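Side-chain contacts in polysialic acid O-acetyltransferase (Escherichia coli, PDB 3JQY), which transfers acetyl groups from acetyl-CoA to the O-7 or O-9 hydroxyls of long capsular polysialic acid chains, working as a trimeric left-handed beta-helix enzyme: residues S167-V172 with S236-K241; M203-G208 with K212-N217. All blocks are in the same frame, centred on the assembly; numbering follows the deposited sequence.

Contact 1: residues S167-V172 with S236-K241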
ATOM      1  N   SER B 167       2.812 -20.872   9.990  1.00 10.95           N
ATOM      2  CA  SER B 167       2.332 -22.217  10.295  1.00 16.48           C
ATOM      3  C   SER B 167       1.248 -22.666   9.324  1.00 12.73           C
ATOM      4  O   SER B 167       0.747 -21.879   8.524  1.00 13.64           O
ATOM      5  CB  SER B 167       1.806 -22.291  11.729  1.00 14.41           C
ATOM      6  OG  SER B 167       2.859 -22.112  12.663  1.00 17.25           O
ATOM      7  N   SER B 168       0.874 -23.937   9.414  1.00 12.02           N
ATOM      8  CA  SER B 168      -0.226 -24.441   8.608  1.00 10.58           C
ATOM      9  C   SER B 168      -1.524 -23.739   8.974  1.00 12.42           C
ATOM     10  O   SER B 168      -1.733 -23.339  10.120  1.00 13.86           O
ATOM     11  CB  SER B 168      -0.376 -25.957   8.786  1.00 14.12           C
ATOM     12  OG  SER B 168       0.749 -26.635   8.247  1.00 14.15           O
ATOM     13  N   TYR B 169      -2.390 -23.592   7.981  1.00 11.24           N
ATOM     14  CA  TYR B 169      -3.741 -23.073   8.173  1.00 12.20           C
ATOM     15  C   TYR B 169      -3.746 -21.636   8.707  1.00 11.09           C
ATOM     16  O   TYR B 169      -4.409 -21.319   9.698  1.00 12.86           O
ATOM     17  CB  TYR B 169      -4.589 -24.012   9.050  1.00 12.69           C
ATOM     18  CG  TYR B 169      -6.070 -23.834   8.802  1.00 13.43           C
ATOM     19  CD1 TYR B 169      -6.610 -24.113   7.559  1.00 12.16           C
ATOM     20  CD2 TYR B 169      -6.918 -23.355   9.797  1.00 12.87           C
ATOM     21  CE1 TYR B 169      -7.958 -23.938   7.298  1.00 14.06           C
ATOM     22  CE2 TYR B 169      -8.290 -23.183   9.549  1.00 12.45           C
ATOM     23  CZ  TYR B 169      -8.795 -23.477   8.294  1.00 11.99           C
ATOM     24  OH  TYR B 169     -10.135 -23.309   8.015  1.00 14.17           O
ATOM     25  N   VAL B 170      -3.000 -20.778   8.021  1.00  8.15           N
ATOM     26  CA  VAL B 170      -3.001 -19.347   8.298  1.00  7.29           C
ATOM     27  C   VAL B 170      -3.599 -18.581   7.124  1.00 11.27           C
ATOM     28  O   VAL B 170      -3.340 -18.904   5.967  1.00 10.16           O
ATOM     29  CB  VAL B 170      -1.574 -18.834   8.589  1.00  8.91           C
ATOM     30  CG1 VAL B 170      -1.540 -17.312   8.624  1.00 11.15           C
ATOM     31  CG2 VAL B 170      -1.086 -19.411   9.913  1.00 11.09           C
ATOM     32  N   TRP B 171      -4.407 -17.571   7.437  1.00  8.93           N
ATOM     33  CA  TRP B 171      -4.965 -16.675   6.431  1.00 10.94           C
ATOM     34  C   TRP B 171      -4.201 -15.359   6.501  1.00 11.25           C
ATOM     35  O   TRP B 171      -4.284 -14.638   7.507  1.00 10.24           O
ATOM     36  CB  TRP B 171      -6.459 -16.463   6.689  1.00 12.27           C
ATOM     37  CG  TRP B 171      -7.117 -15.376   5.856  1.00 10.78           C
ATOM     38  CD1 TRP B 171      -6.628 -14.791   4.727  1.00 10.57           C
ATOM     39  CD2 TRP B 171      -8.402 -14.781   6.092  1.00 11.45           C
ATOM     40  NE1 TRP B 171      -7.523 -13.854   4.247  1.00 12.72           N
ATOM     41  CE2 TRP B 171      -8.622 -13.835   5.067  1.00 11.76           C
ATOM     42  CE3 TRP B 171      -9.382 -14.955   7.073  1.00 13.98           C
ATOM     43  CZ2 TRP B 171      -9.778 -13.058   5.006  1.00 16.54           C
ATOM     44  CZ3 TRP B 171     -10.537 -14.189   7.003  1.00 12.84           C
ATOM     45  CH2 TRP B 171     -10.723 -13.251   5.979  1.00 15.24           C
ATOM     46  N   VAL B 172      -3.407 -15.070   5.471  1.00  9.04           N
ATOM     47  CA  VAL B 172      -2.737 -13.778   5.397  1.00 10.38           C
ATOM     48  C   VAL B 172      -3.505 -12.896   4.414  1.00  8.23           C
ATOM     49  O   VAL B 172      -3.686 -13.244   3.249  1.00 10.70           O
ATOM     50  CB  VAL B 172      -1.254 -13.882   5.000  1.00  8.26           C
ATOM     51  CG1 VAL B 172      -0.612 -12.490   4.985  1.00 11.48           C
ATOM     52  CG2 VAL B 172      -0.496 -14.786   5.978  1.00 10.66           C
ATOM     53  N   SER B 236     -12.831 -27.537  10.797  1.00 16.70           N
ATOM     54  CA  SER B 236     -13.141 -28.482  11.863  1.00 20.48           C
ATOM     55  C   SER B 236     -11.920 -29.316  12.216  1.00 18.30           C
ATOM     56  O   SER B 236     -11.631 -29.545  13.393  1.00 23.37           O
ATOM     57  CB  SER B 236     -14.304 -29.393  11.458  1.00 22.34           C
ATOM     58  OG  SER B 236     -15.510 -28.651  11.383  1.00 26.92           O
ATOM     59  N   SER B 237     -11.202 -29.770  11.193  1.00 18.63           N
ATOM     60  CA  SER B 237     -10.030 -30.612  11.394  1.00 20.25           C
ATOM     61  C   SER B 237      -8.959 -29.878  12.196  1.00 21.13           C
ATOM     62  O   SER B 237      -8.469 -30.383  13.209  1.00 17.09           O
ATOM     63  CB  SER B 237      -9.460 -31.064  10.045  1.00 21.93           C
ATOM     64  OG  SER B 237      -8.249 -31.781  10.217  1.00 34.67           O
ATOM     65  N   TYR B 238      -8.597 -28.682  11.745  1.00 15.78           N
ATOM     66  CA  TYR B 238      -7.587 -27.899  12.455  1.00 15.91           C
ATOM     67  C   TYR B 238      -8.062 -27.474  13.845  1.00 16.20           C
ATOM     68  O   TYR B 238      -7.275 -27.458  14.796  1.00 18.30           O
ATOM     69  CB  TYR B 238      -7.137 -26.691  11.623  1.00 16.45           C
ATOM     70  CG  TYR B 238      -6.107 -27.052  10.568  1.00 14.44           C
ATOM     71  CD1 TYR B 238      -4.774 -27.219  10.911  1.00 13.83           C
ATOM     72  CD2 TYR B 238      -6.469 -27.228   9.239  1.00 15.00           C
ATOM     73  CE1 TYR B 238      -3.826 -27.558   9.964  1.00 14.09           C
ATOM     74  CE2 TYR B 238      -5.525 -27.570   8.274  1.00 11.07           C
ATOM     75  CZ  TYR B 238      -4.206 -27.726   8.647  1.00 14.57           C
ATOM     76  OH  TYR B 238      -3.262 -28.061   7.707  1.00 19.43           O
ATOM     77  N   HIS B 239      -9.345 -27.135  13.962  1.00 15.86           N
ATOM     78  CA  HIS B 239      -9.923 -26.787  15.252  1.00 14.57           C
ATOM     79  C   HIS B 239      -9.722 -27.920  16.257  1.00 18.38           C
ATOM     80  O   HIS B 239      -9.298 -27.689  17.386  1.00 19.27           O
ATOM     81  CB  HIS B 239     -11.412 -26.461  15.104  1.00 17.08           C
ATOM     82  CG  HIS B 239     -12.100 -26.171  16.402  1.00 15.41           C
ATOM     83  ND1 HIS B 239     -11.984 -24.963  17.057  1.00 23.06           N
ATOM     84  CD2 HIS B 239     -12.910 -26.940  17.168  1.00 17.39           C
ATOM     85  CE1 HIS B 239     -12.695 -25.000  18.172  1.00 19.00           C
ATOM     86  NE2 HIS B 239     -13.266 -26.187  18.263  1.00 24.95           N
ATOM     87  N   ALA B 240     -10.021 -29.147  15.840  1.00 18.01           N
ATOM     88  CA  ALA B 240      -9.876 -30.297  16.732  1.00 20.23           C
ATOM     89  C   ALA B 240      -8.412 -30.521  17.102  1.00 20.31           C
ATOM     90  O   ALA B 240      -8.076 -30.779  18.260  1.00 21.09           O
ATOM     91  CB  ALA B 240     -10.472 -31.549  16.094  1.00 22.40           C
ATOM     92  N   LYS B 241      -7.537 -30.407  16.114  1.00 21.54           N
ATOM     93  CA  LYS B 241      -6.108 -30.553  16.346  1.00 20.99           C
ATOM     94  C   LYS B 241      -5.562 -29.528  17.345  1.00 22.43           C
ATOM     95  O   LYS B 241      -4.784 -29.876  18.233  1.00 24.89           O
ATOM     96  CB  LYS B 241      -5.355 -30.448  15.020  1.00 21.76           C
ATOM     97  CG  LYS B 241      -3.842 -30.402  15.149  1.00 28.35           C
ATOM     98  CD  LYS B 241      -3.193 -30.203  13.782  1.00 36.72           C
ATOM     99  CE  LYS B 241      -1.675 -30.107  13.888  1.00 44.63           C
ATOM    100  NZ  LYS B 241      -1.241 -28.871  14.593  1.00 51.56           N
TER
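CB of Tyr-169 stands over the centre of the Tyr-238 ring where a turn of the beta-helix meets the C-terminal helix 233-245. It lies 3.5 Å from the Tyr-238 ring centroid and 1° off the ring normal, a CH-pi contact that forms the main interaction of the pair. The two ring planes are nearly parallel (7°), but with centroids 4.5 Å apart the rings are slid so far that they barely overlap. The slide brings Tyr-238 CD2 to 3.4 Å from Tyr-169 CG, toward the rim of the Tyr-169 face. CG of Tyr-169 lies anti to the backbone N (chi1 -156°), consistent with CB rather than the ring being what faces the middle of Tyr-238.

Ser-168 adds a smaller contact at the phenol end: its CB is 3.7 Å from Tyr-238 OH. The polar ends of all three residues are directed to other partners. Tyr-238 OH hydrogen-bonds Asp-132 OD2, Ser-168 OG is bonded to His-131 N, and Tyr-169 OH is bonded to Trp-220 O, with the Trp-220 ring also stacked on Tyr-169.

The cross-contact is therefore carried by carbon and pi surface, with the hydroxyls fixing where the groups stand. Held at its OH by Asp-132 and over one face by Tyr-169, the Tyr-238 side chain joins the helix to two turns of the beta-helix.

Contact 2: residues M203-G208 with K212-N217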
ATOM      1  N   MET B 203      -4.159 -19.157  16.615  1.00 14.07           N
ATOM      2  CA  MET B 203      -5.567 -18.824  16.823  1.00 10.88           C
ATOM      3  C   MET B 203      -5.809 -17.380  17.279  1.00 14.76           C
ATOM      4  O   MET B 203      -6.637 -17.123  18.151  1.00 15.84           O
ATOM      5  CB  MET B 203      -6.221 -19.836  17.769  1.00 18.43           C
ATOM      6  CG  MET B 203      -6.369 -21.218  17.123  1.00 15.28           C
ATOM      7  SD  MET B 203      -6.978 -22.516  18.230  1.00 22.71           S
ATOM      8  CE  MET B 203      -5.547 -22.726  19.289  1.00 21.94           C
ATOM      9  N   CYS B 204      -5.091 -16.444  16.664  1.00 13.58           N
ATOM     10  CA  CYS B 204      -5.271 -15.017  16.935  1.00 13.46           C
ATOM     11  C   CYS B 204      -5.457 -14.263  15.635  1.00 14.23           C
ATOM     12  O   CYS B 204      -4.953 -14.685  14.603  1.00 11.30           O
ATOM     13  CB  CYS B 204      -4.038 -14.435  17.615  1.00 15.20           C
ATOM     14  SG  CYS B 204      -3.758 -14.979  19.302  1.00 19.49           S
ATOM     15  N   ALA B 205      -6.166 -13.139  15.699  1.00 13.54           N
ATOM     16  CA  ALA B 205      -6.218 -12.205  14.583  1.00 12.64           C
ATOM     17  C   ALA B 205      -5.362 -10.992  14.938  1.00 18.04           C
ATOM     18  O   ALA B 205      -5.460 -10.459  16.046  1.00 15.72           O
ATOM     19  CB  ALA B 205      -7.649 -11.782  14.307  1.00 12.70           C
ATOM     20  N   ALA B 206      -4.506 -10.576  14.005  1.00  9.33           N
ATOM     21  CA  ALA B 206      -3.646  -9.416  14.200  1.00  9.37           C
ATOM     22  C   ALA B 206      -3.821  -8.455  13.033  1.00 11.80           C
ATOM     23  O   ALA B 206      -4.070  -8.885  11.904  1.00 14.53           O
ATOM     24  CB  ALA B 206      -2.197  -9.848  14.297  1.00 13.72           C
ATOM     25  N   ALA B 207      -3.673  -7.164  13.301  1.00 11.60           N
ATOM     26  CA  ALA B 207      -3.762  -6.145  12.265  1.00 11.85           C
ATOM     27  C   ALA B 207      -3.081  -4.857  12.708  1.00 13.25           C
ATOM     28  O   ALA B 207      -2.873  -4.635  13.901  1.00 14.68           O
ATOM     29  CB  ALA B 207      -5.232  -5.873  11.885  1.00 12.42           C
ATOM     30  N   GLY B 208      -2.741  -4.008  11.740  1.00 11.24           N
ATOM     31  CA  GLY B 208      -2.126  -2.725  12.028  1.00 10.79           C
ATOM     32  C   GLY B 208      -0.739  -2.566  11.435  1.00 11.55           C
ATOM     33  O   GLY B 208      -0.169  -3.509  10.876  1.00 11.21           O
ATOM     34  N   LYS B 212      -0.828  -5.514  15.756  1.00 16.53           N
ATOM     35  CA  LYS B 212      -1.034  -5.907  17.138  1.00 14.63           C
ATOM     36  C   LYS B 212      -2.115  -6.969  17.140  1.00 17.09           C
ATOM     37  O   LYS B 212      -2.932  -7.024  16.221  1.00 17.26           O
ATOM     38  CB  LYS B 212      -1.497  -4.718  17.977  1.00 22.27           C
ATOM     39  CG  LYS B 212      -0.625  -3.484  17.843  1.00 26.42           C
ATOM     40  CD  LYS B 212       0.792  -3.765  18.304  1.00 30.30           C
ATOM     41  CE  LYS B 212       1.598  -2.480  18.402  1.00 41.42           C
ATOM     42  NZ  LYS B 212       0.846  -1.438  19.156  1.00 48.68           N
ATOM     43  N   ILE B 213      -2.135  -7.803  18.166  1.00 16.25           N
ATOM     44  CA  ILE B 213      -3.232  -8.717  18.338  1.00 16.28           C
ATOM     45  C   ILE B 213      -4.554  -7.991  18.587  1.00 17.56           C
ATOM     46  O   ILE B 213      -4.650  -7.221  19.495  1.00 19.49           O
ATOM     47  CB  ILE B 213      -3.023  -9.725  19.488  1.00 19.79           C
ATOM     48  CG1 ILE B 213      -1.750 -10.473  19.320  1.00 22.02           C
ATOM     49  CG2 ILE B 213      -4.204 -10.634  19.626  1.00 17.99           C
ATOM     50  CD1 ILE B 213      -1.705 -11.185  18.233  1.00 31.73           C
ATOM     51  N   ILE B 214      -5.554  -8.278  17.786  1.00 14.17           N
ATOM     52  CA  ILE B 214      -6.841  -7.603  17.949  1.00 17.39           C
ATOM     53  C   ILE B 214      -7.944  -8.546  18.435  1.00 18.70           C
ATOM     54  O   ILE B 214      -8.993  -8.096  18.902  1.00 21.44           O
ATOM     55  CB  ILE B 214      -7.286  -6.896  16.656  1.00 18.97           C
ATOM     56  CG1 ILE B 214      -7.549  -7.917  15.551  1.00 18.35           C
ATOM     57  CG2 ILE B 214      -6.253  -5.865  16.224  1.00 23.71           C
ATOM     58  CD1 ILE B 214      -8.003  -7.294  14.243  1.00 29.59           C
ATOM     59  N   LYS B 215      -7.701  -9.849  18.338  1.00 15.84           N
ATOM     60  CA  LYS B 215      -8.654 -10.837  18.832  1.00 16.15           C
ATOM     61  C   LYS B 215      -7.944 -12.147  19.116  1.00 21.17           C
ATOM     62  O   LYS B 215      -7.082 -12.577  18.348  1.00 17.95           O
ATOM     63  CB  LYS B 215      -9.778 -11.077  17.824  1.00 17.98           C
ATOM     64  CG  LYS B 215     -11.006 -11.767  18.413  1.00 20.96           C
ATOM     65  CD  LYS B 215     -11.940 -10.749  19.049  1.00 30.22           C
ATOM     66  CE  LYS B 215     -13.196 -11.404  19.590  1.00 41.37           C
ATOM     67  NZ  LYS B 215     -12.935 -12.123  20.868  1.00 40.35           N
ATOM     68  N   ARG B 216      -8.306 -12.778  20.228  1.00 16.38           N
ATOM     69  CA  ARG B 216      -7.733 -14.065  20.582  1.00 18.18           C
ATOM     70  C   ARG B 216      -8.816 -15.129  20.513  1.00 15.73           C
ATOM     71  O   ARG B 216     -10.001 -14.811  20.428  1.00 17.07           O
ATOM     72  CB  ARG B 216      -7.117 -14.013  21.983  1.00 19.72           C
ATOM     73  CG  ARG B 216      -5.958 -13.036  22.107  1.00 22.92           C
ATOM     74  CD  ARG B 216      -5.444 -12.955  23.536  1.00 33.32           C
ATOM     75  NE  ARG B 216      -4.357 -11.989  23.668  1.00 32.02           N
ATOM     76  CZ  ARG B 216      -3.077 -12.271  23.444  1.00 35.23           C
ATOM     77  NH1 ARG B 216      -2.719 -13.494  23.074  1.00 32.36           N
ATOM     78  NH2 ARG B 216      -2.155 -11.328  23.588  1.00 33.98           N
ATOM     79  N   ASN B 217      -8.403 -16.389  20.525  1.00 15.74           N
ATOM     80  CA  ASN B 217      -9.341 -17.504  20.535  1.00 17.58           C
ATOM     81  C   ASN B 217     -10.200 -17.557  19.280  1.00 17.09           C
ATOM     82  O   ASN B 217     -11.406 -17.770  19.364  1.00 17.51           O
ATOM     83  CB  ASN B 217     -10.246 -17.420  21.765  1.00 17.32           C
ATOM     84  CG  ASN B 217      -9.468 -17.452  23.069  1.00 25.48           C
ATOM     85  OD1 ASN B 217      -9.768 -16.710  24.007  1.00 31.97           O
ATOM     86  ND2 ASN B 217      -8.460 -18.306  23.130  1.00 18.57           N
TER
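Ala-205 O takes two backbone donors from the facing strand, Ile-214 N at 2.8 Å and Lys-215 N at a longer 3.3 Å. Two residues thus face one, which defines a classic beta bulge in this antiparallel hairpin. On the same residue, Ala-205 N gives its hydrogen to Lys-215 O at 2.9 Å with an angle of 162° at the hydrogen.

Past the bulge, Ala-207 and Lys-212 form a hydrogen-bonded pair with both bonds made. Ala-207 N reaches Lys-212 O at 3.0 Å, and Lys-212 N returns a bond to Ala-207 O at 2.9 Å. Lys-212 O also receives a CA-H...O contact from Ala-206 CA at 3.2 Å. The other edge of strand 204-208, facing strand 189-190, is bonded too: Ala-206 bonds through its backbone to Val-189 and Gly-191, while Cys-204 N meets Ser-188 OG.

Side chains meet on both faces of the hairpin. CG1 of Ile-214 stands between its backbone N and carbonyl carbon (chi1 65°) and lies against Ala-205, while its CD1 reaches Ala-207 CB at 3.9 Å. Ile-213 CD1 spans Cys-204 CB and Ala-206 CB on the other face.

With the bulge's own bonds made and the Ala-207/Lys-212 pair bonded beyond it, the hairpin keeps its pairing there despite the extra residue. These bonds hold the main chain of Lys-215, which probably contributes to acetyl-CoA binding, as in relatives.

In the fold
The two contacts belong to the C-terminal end of the beta-helix, with centres 15 Å apart and nearest atoms about 6 Å apart, not touching. They share a mixed sheet: strand 171-172 of contact 1 is separated by strand 189-190 from strand 204-208 of contact 2, whose partner 211-216 forms the sheet's outer edge within the chain. In sequence, both strands of contact 2 lie between the two segments of contact 1. Helix 233-245 also links them, since Met-203 packs on its Leu-242 and Thr-243. Trp-171, in segment 167-172 but outside the touching surface, meets His-147 of a neighbouring subunit edge-to-face; that histidine probably binds acetyl-CoA, so this end probably borders an intersubunit cofactor site.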